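Local coordinates for protein Cdhr2 (Mus musculus, PDB 5CYX) that probably bridges adjacent microvilli of the epithelial brush border through calcium-dependent binding of its cadherin repeats to the partner CDHR5, thereby controlling microvillar packing, at residues Asp97-Pro103 with Asp131-Ala137; Arg221-Tyr227 with Leu242-Val247. All coordinates share one frame; numbering follows the deposited sequence.

Contact 1: residues Asp97-Pro103 with Asp131-Ala137. With CA (calcium ion), chain D; CA (calcium ion), chain C; CA (calcium ion), chain B.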
loop_
_atom_site.group_PDB
_atom_site.type_symbol
_atom_site.label_atom_id
_atom_site.label_comp_id
_atom_site.label_asym_id
_atom_site.label_seq_id
_atom_site.Cartn_x
_atom_site.Cartn_y
_atom_site.Cartn_z
ATOM N N ASP A 97 8.810 7.023 31.391
ATOM C CA ASP A 97 9.449 6.453 30.229
ATOM C C ASP A 97 10.259 7.539 29.506
ATOM O O ASP A 97 9.795 8.703 29.380
ATOM C CB ASP A 97 8.397 5.855 29.253
ATOM C CG ASP A 97 9.032 4.958 28.165
ATOM O OD1 ASP A 97 10.173 4.448 28.352
ATOM O OD2 ASP A 97 8.395 4.813 27.088
ATOM N N ARG A 98 11.469 7.162 29.077
ATOM C CA ARG A 98 12.248 8.028 28.121
ATOM C C ARG A 98 12.742 7.151 26.940
ATOM O O ARG A 98 12.783 5.869 27.035
ATOM C CB ARG A 98 13.388 8.704 28.843
ATOM C CG ARG A 98 12.965 9.722 29.891
ATOM C CD ARG A 98 12.676 11.039 29.225
ATOM N NE ARG A 98 12.188 12.050 30.148
ATOM C CZ ARG A 98 10.934 12.218 30.529
ATOM N NH1 ARG A 98 10.636 13.204 31.350
ATOM N NH2 ARG A 98 9.960 11.421 30.117
ATOM N N ASN A 99 13.062 7.792 25.819
ATOM C CA ASN A 99 13.464 7.059 24.638
ATOM C C ASN A 99 14.929 6.574 24.716
ATOM O O ASN A 99 15.827 7.153 24.051
ATOM C CB ASN A 99 13.229 7.862 23.386
ATOM C CG ASN A 99 13.287 7.042 22.156
ATOM O OD1 ASN A 99 13.343 5.814 22.211
ATOM N ND2 ASN A 99 13.309 7.700 21.036
ATOM N N ASP A 100 15.141 5.520 25.514
ATOM C CA ASP A 100 16.462 4.892 25.665
ATOM C C ASP A 100 16.500 3.528 24.996
ATOM O O ASP A 100 17.479 2.842 25.159
ATOM C CB ASP A 100 16.824 4.718 27.162
ATOM C CG ASP A 100 15.735 3.889 27.949
ATOM O OD1 ASP A 100 14.617 3.673 27.447
ATOM O OD2 ASP A 100 16.011 3.401 29.044
ATOM N N ASN A 101 15.439 3.071 24.302
ATOM C CA ASN A 101 15.624 1.804 23.547
ATOM C C ASN A 101 15.568 2.019 22.044
ATOM O O ASN A 101 14.941 2.988 21.597
ATOM C CB ASN A 101 14.651 0.726 23.979
ATOM C CG ASN A 101 14.987 0.157 25.329
ATOM O OD1 ASN A 101 15.910 -0.665 25.459
ATOM N ND2 ASN A 101 14.271 0.578 26.337
ATOM N N ILE A 102 16.297 1.153 21.306
ATOM C CA ILE A 102 16.254 1.130 19.835
ATOM C C ILE A 102 15.356 0.015 19.238
ATOM O O ILE A 102 15.115 -1.032 19.884
ATOM C CB ILE A 102 17.628 1.024 19.163
ATOM C CG1 ILE A 102 18.331 -0.324 19.495
ATOM C CG2 ILE A 102 18.565 2.150 19.610
ATOM C CD1 ILE A 102 19.627 -0.503 18.725
ATOM N N PRO A 103 14.897 0.218 17.992
ATOM C CA PRO A 103 14.225 -0.823 17.262
ATOM C C PRO A 103 15.192 -1.944 16.950
ATOM O O PRO A 103 16.275 -1.679 16.446
ATOM C CB PRO A 103 13.811 -0.119 15.967
ATOM C CG PRO A 103 13.632 1.302 16.351
ATOM C CD PRO A 103 14.791 1.511 17.295
ATOM N N ASP A 131 10.609 -2.195 19.452
ATOM C CA ASP A 131 11.269 -1.187 20.262
ATOM C C ASP A 131 10.558 -1.212 21.594
ATOM O O ASP A 131 9.357 -0.985 21.651
ATOM C CB ASP A 131 11.136 0.189 19.608
ATOM C CG ASP A 131 11.877 1.292 20.353
ATOM O OD1 ASP A 131 11.769 1.439 21.580
ATOM O OD2 ASP A 131 12.545 2.116 19.687
ATOM N N LYS A 132 11.317 -1.456 22.653
ATOM C CA LYS A 132 10.728 -1.656 23.991
ATOM C C LYS A 132 10.134 -0.430 24.664
ATOM O O LYS A 132 9.435 -0.579 25.651
ATOM C CB LYS A 132 11.749 -2.287 24.911
ATOM C CG LYS A 132 12.117 -3.681 24.436
ATOM C CD LYS A 132 12.032 -4.680 25.572
ATOM C CE LYS A 132 13.238 -4.573 26.510
ATOM N NZ LYS A 132 12.886 -4.941 27.926
ATOM N N ASP A 133 10.389 0.781 24.149
ATOM C CA ASP A 133 9.827 1.949 24.778
ATOM C C ASP A 133 8.309 1.960 24.482
ATOM O O ASP A 133 7.817 1.175 23.675
ATOM C CB ASP A 133 10.519 3.249 24.326
ATOM C CG ASP A 133 12.038 3.204 24.593
ATOM O OD1 ASP A 133 12.440 2.815 25.724
ATOM O OD2 ASP A 133 12.758 3.437 23.625
ATOM N N THR A 134 7.608 2.870 25.154
ATOM C CA THR A 134 6.155 3.010 25.061
ATOM C C THR A 134 5.811 4.375 24.443
ATOM O O THR A 134 6.556 5.333 24.621
ATOM C CB THR A 134 5.573 2.934 26.481
ATOM O OG1 THR A 134 5.843 1.630 27.055
ATOM C CG2 THR A 134 4.011 3.177 26.481
ATOM N N GLY A 135 4.681 4.501 23.756
ATOM C CA GLY A 135 4.356 5.749 23.094
ATOM C C GLY A 135 5.167 5.894 21.811
ATOM O O GLY A 135 5.628 4.891 21.225
ATOM N N THR A 136 5.290 7.131 21.324
ATOM C CA THR A 136 5.948 7.343 20.035
ATOM C C THR A 136 7.391 6.882 20.125
ATOM O O THR A 136 7.988 6.548 19.126
ATOM C CB THR A 136 5.900 8.806 19.552
ATOM O OG1 THR A 136 6.537 9.614 20.526
ATOM C CG2 THR A 136 4.380 9.276 19.423
ATOM N N ALA A 137 7.955 6.888 21.317
ATOM C CA ALA A 137 9.300 6.339 21.498
ATOM C C ALA A 137 9.382 4.861 21.192
ATOM O O ALA A 137 10.508 4.297 21.046
ATOM C CB ALA A 137 9.756 6.574 22.914
HETATM CA CA CA D . 12.762 3.761 21.312
HETATM CA CA CA C . 12.309 3.655 27.929
HETATM CA CA CA B . 15.037 1.910 30.300
HETATM O O HOH W 1 16.253 0.287 28.904
HETATM O O HOH W 2 14.126 -2.185 21.945
#
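Asp133 reaches from the 131-137 loop between two calcium ions and meets the linker Asp97-Pro103 with both carboxylate oxygens. With CG beside the backbone N and anti to the carbonyl carbon (chi1 -57°), its OD1 lies 2.4 Å from one ion, which Asp97 OD1, Arg98 O and Asp100 OD1 also bind. OD2 binds the second ion, shared with Asn99 OD1, Asn101 O, Ala137 O and both oxygens of Asp131. Because the metals draw these oxygens together, like meets like: Asp100 OD1 stands 2.9 Å from Asp133 OD1, the two carboxylates only 23° apart in plane, whereas the amide of Asn99, whose main polar partner outside the segments is Lys199, is turned almost perpendicular to the Asp133 carboxylate. Asn101 clasps the same carboxylate twice. Its backbone N reaches the syn lone pair of Asp133 OD2 at 2.8 Å, and its ND2 donates to Asp133 OD1 at 3.0 Å from above the carboxylate plane. Asp97 divides its work: OD1 goes to the metal while OD2 accepts from Thr134 N at 2.9 Å, fixing the carboxylate's rotation. Asp131 OD1 also takes the N-H of Asp133 through the anti lone pair, an Asx turn that ties the two metal ligands together. Asp100 OD2 binds a third calcium ion, so this carboxylate bridges two metals. Glu18 and Glu69 complete the first site and, with Asp67 and a water, the third; Asp189 completes the second. This three-ion cluster is the canonical calcium-binding junction between consecutive cadherin repeats, here EC1 and EC2.

Contact 2: residues Arg221-Tyr227 with Leu242-Val247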
loop_
_atom_site.group_PDB
_atom_site.type_symbol
_atom_site.label_atom_id
_atom_site.label_comp_id
_atom_site.label_asym_id
_atom_site.label_seq_id
_atom_site.Cartn_x
_atom_site.Cartn_y
_atom_site.Cartn_z
ATOM N N ARG A 221 15.247 -16.235 -30.314
ATOM C CA ARG A 221 15.867 -15.399 -31.365
ATOM C C ARG A 221 16.948 -16.130 -32.143
ATOM O O ARG A 221 17.866 -16.714 -31.564
ATOM C CB ARG A 221 16.516 -14.176 -30.746
ATOM C CG ARG A 221 15.532 -13.115 -30.342
ATOM C CD ARG A 221 16.222 -12.070 -29.482
ATOM N NE ARG A 221 15.724 -10.722 -29.766
ATOM C CZ ARG A 221 16.002 -9.995 -30.858
ATOM N NH1 ARG A 221 15.462 -8.787 -30.983
ATOM N NH2 ARG A 221 16.791 -10.458 -31.832
ATOM N N PHE A 222 16.869 -16.047 -33.459
ATOM C CA PHE A 222 17.914 -16.597 -34.307
ATOM C C PHE A 222 19.253 -15.907 -34.056
ATOM O O PHE A 222 19.304 -14.737 -33.719
ATOM C CB PHE A 222 17.521 -16.485 -35.774
ATOM C CG PHE A 222 16.459 -17.455 -36.167
ATOM C CD1 PHE A 222 16.794 -18.752 -36.545
ATOM C CD2 PHE A 222 15.117 -17.090 -36.129
ATOM C CE1 PHE A 222 15.815 -19.652 -36.894
ATOM C CE2 PHE A 222 14.127 -18.007 -36.458
ATOM C CZ PHE A 222 14.478 -19.282 -36.848
ATOM N N ILE A 223 20.327 -16.666 -34.204
ATOM C CA ILE A 223 21.684 -16.180 -33.974
ATOM C C ILE A 223 22.117 -15.144 -35.022
ATOM O O ILE A 223 22.818 -14.200 -34.690
ATOM C CB ILE A 223 22.668 -17.396 -33.929
ATOM C CG1 ILE A 223 22.378 -18.260 -32.696
ATOM C CG2 ILE A 223 24.130 -16.964 -33.933
ATOM C CD1 ILE A 223 22.255 -17.493 -31.392
ATOM N N ARG A 224 21.690 -15.321 -36.271
ATOM C CA ARG A 224 22.122 -14.465 -37.378
ATOM C C ARG A 224 20.930 -13.828 -38.051
ATOM O O ARG A 224 19.852 -14.408 -38.099
ATOM C CB ARG A 224 22.891 -15.287 -38.407
ATOM C CG ARG A 224 24.049 -16.057 -37.806
ATOM C CD ARG A 224 24.963 -16.604 -38.882
ATOM N NE ARG A 224 26.163 -17.202 -38.300
ATOM C CZ ARG A 224 27.221 -17.629 -38.993
ATOM N NH1 ARG A 224 27.260 -17.539 -40.325
ATOM N NH2 ARG A 224 28.258 -18.154 -38.342
ATOM N N GLU A 225 21.137 -12.626 -38.576
ATOM C CA GLU A 225 20.110 -11.940 -39.351
ATOM C C GLU A 225 20.030 -12.497 -40.773
ATOM O O GLU A 225 18.973 -12.443 -41.436
ATOM C CB GLU A 225 20.412 -10.458 -39.384
ATOM C CG GLU A 225 19.372 -9.643 -40.141
ATOM C CD GLU A 225 19.705 -8.168 -40.185
ATOM O OE1 GLU A 225 19.436 -7.535 -41.224
ATOM O OE2 GLU A 225 20.231 -7.641 -39.183
ATOM N N PHE A 226 21.152 -13.084 -41.218
ATOM C CA PHE A 226 21.212 -13.752 -42.503
ATOM C C PHE A 226 21.779 -15.170 -42.408
ATOM O O PHE A 226 22.697 -15.459 -41.630
ATOM C CB PHE A 226 22.049 -12.934 -43.461
ATOM C CG PHE A 226 21.494 -11.568 -43.718
ATOM C CD1 PHE A 226 20.238 -11.417 -44.317
ATOM C CD2 PHE A 226 22.223 -10.425 -43.376
ATOM C CE1 PHE A 226 19.725 -10.146 -44.571
ATOM C CE2 PHE A 226 21.713 -9.155 -43.628
ATOM C CZ PHE A 226 20.464 -9.014 -44.228
ATOM N N TYR A 227 21.182 -16.049 -43.200
ATOM C CA TYR A 227 21.727 -17.367 -43.476
ATOM C C TYR A 227 21.494 -17.626 -44.971
ATOM O O TYR A 227 20.380 -17.446 -45.495
ATOM C CB TYR A 227 20.996 -18.456 -42.673
ATOM C CG TYR A 227 21.366 -18.667 -41.196
ATOM C CD1 TYR A 227 22.483 -19.417 -40.795
ATOM C CD2 TYR A 227 20.519 -18.229 -40.208
ATOM C CE1 TYR A 227 22.760 -19.637 -39.436
ATOM C CE2 TYR A 227 20.767 -18.431 -38.846
ATOM C CZ TYR A 227 21.887 -19.136 -38.448
ATOM O OH TYR A 227 22.122 -19.344 -37.086
ATOM N N LEU A 242 22.688 -26.655 -44.447
ATOM C CA LEU A 242 23.243 -25.786 -43.399
ATOM C C LEU A 242 22.497 -25.944 -42.087
ATOM O O LEU A 242 21.372 -26.470 -42.048
ATOM C CB LEU A 242 23.211 -24.310 -43.796
ATOM C CG LEU A 242 21.879 -23.556 -43.688
ATOM C CD1 LEU A 242 22.135 -22.068 -43.760
ATOM C CD2 LEU A 242 20.893 -24.023 -44.756
ATOM N N THR A 243 23.128 -25.438 -41.033
ATOM C CA THR A 243 22.559 -25.397 -39.706
ATOM C C THR A 243 22.154 -23.975 -39.359
ATOM O O THR A 243 22.967 -23.051 -39.477
ATOM C CB THR A 243 23.595 -25.861 -38.692
ATOM O OG1 THR A 243 24.176 -27.060 -39.192
ATOM C CG2 THR A 243 22.949 -26.116 -37.298
ATOM N N VAL A 244 20.903 -23.804 -38.931
ATOM C CA VAL A 244 20.470 -22.562 -38.293
ATOM C C VAL A 244 20.314 -22.820 -36.813
ATOM O O VAL A 244 20.163 -23.963 -36.390
ATOM C CB VAL A 244 19.157 -21.988 -38.872
ATOM C CG1 VAL A 244 19.370 -21.553 -40.310
ATOM C CG2 VAL A 244 18.009 -22.980 -38.808
ATOM N N GLU A 245 20.354 -21.742 -36.042
ATOM C CA GLU A 245 20.184 -21.792 -34.612
ATOM C C GLU A 245 19.372 -20.593 -34.114
ATOM O O GLU A 245 19.588 -19.457 -34.525
ATOM C CB GLU A 245 21.540 -21.851 -33.927
ATOM C CG GLU A 245 21.449 -22.226 -32.451
ATOM C CD GLU A 245 22.799 -22.296 -31.761
ATOM O OE1 GLU A 245 22.829 -22.582 -30.553
ATOM O OE2 GLU A 245 23.837 -22.061 -32.411
ATOM N N ALA A 246 18.391 -20.886 -33.274
ATOM C CA ALA A 246 17.676 -19.907 -32.486
ATOM C C ALA A 246 17.762 -20.323 -31.059
ATOM O O ALA A 246 17.782 -21.513 -30.766
ATOM C CB ALA A 246 16.240 -19.844 -32.922
ATOM N N VAL A 247 17.832 -19.362 -30.152
ATOM C CA VAL A 247 17.953 -19.679 -28.726
ATOM C C VAL A 247 16.933 -18.903 -27.918
ATOM O O VAL A 247 16.512 -17.801 -28.294
ATOM C CB VAL A 247 19.375 -19.406 -28.173
ATOM C CG1 VAL A 247 20.417 -20.222 -28.946
ATOM C CG2 VAL A 247 19.730 -17.937 -28.248
#
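The ring of Tyr227 lies across Val244 like a lid over a knob. Val244 CG1 rises beneath the centre of the ring, 3.5 Å from its centroid and 11° off the normal, a close CH-pi contact. Arg224 CB covers the opposite face, nearer the rim, so the aromatic plate is sandwiched between a methyl of one segment and a methylene of the other. Leu242 CD1 abuts Tyr227 CB at 3.9 Å, filling the notch at the root of the ring. At the far end the phenol OH accepts a hydrogen bond from Glu245 N at 3.2 Å, pinning the ring lengthwise along 242-245.

A second aromatic fits the next bump. Ala246 CB sits over one face of Phe222, off centre, 4.0 Å from the ring centroid, while Val244 CG2 comes to the ring's edge. The two methyls of Val244 thus serve different rings: CG1 packs under the Tyr227 ring, and CG2 borders Phe222. The small Ala246 side chain is matched by a close backbone approach, with its CA 3.8 Å from Phe222 CA at this non-hydrogen-bonded antiparallel pair. Arg221 and Val247 form the adjoining hydrogen-bonded pair, bonded in both directions, and Ile223 N adds a bond to Glu245 O. On the other side of the ribbon from Phe222 and Ala246, Ile223 rests CG1 against Glu245 CB and directs CD1 toward both methyls of Val247.

In the third cadherin repeat this joins edge strand 220-222 to strand 240-248, whose other neighbour is strand 277-280. Phe222, Val244 and Ala246 face strand 295-304 of the opposing sheet, and Phe222 and Tyr227 also touch Met318 on strand 315-324.

How the contacts relate
From the N terminus the chain first completes the EC1 sandwich, whose strand 86-96 leads directly into 97-103. Contact 1 then closes a loop of 27 intervening residues, including strands 109-115 and 123-126, by bringing 131-137 of EC2 back to the linker. After the rest of EC2, contact 2 opens at 221-227 and closes sooner, 14 residues later, at 242-247. The loops are in series and neither nest nor cross. Contact 1 is a junction between repeats, whereas contact 2 adds an edge strand to one sheet of EC3. Their centres lie about 65 Å apart, on opposite sides of the chain's centre, and they do not touch.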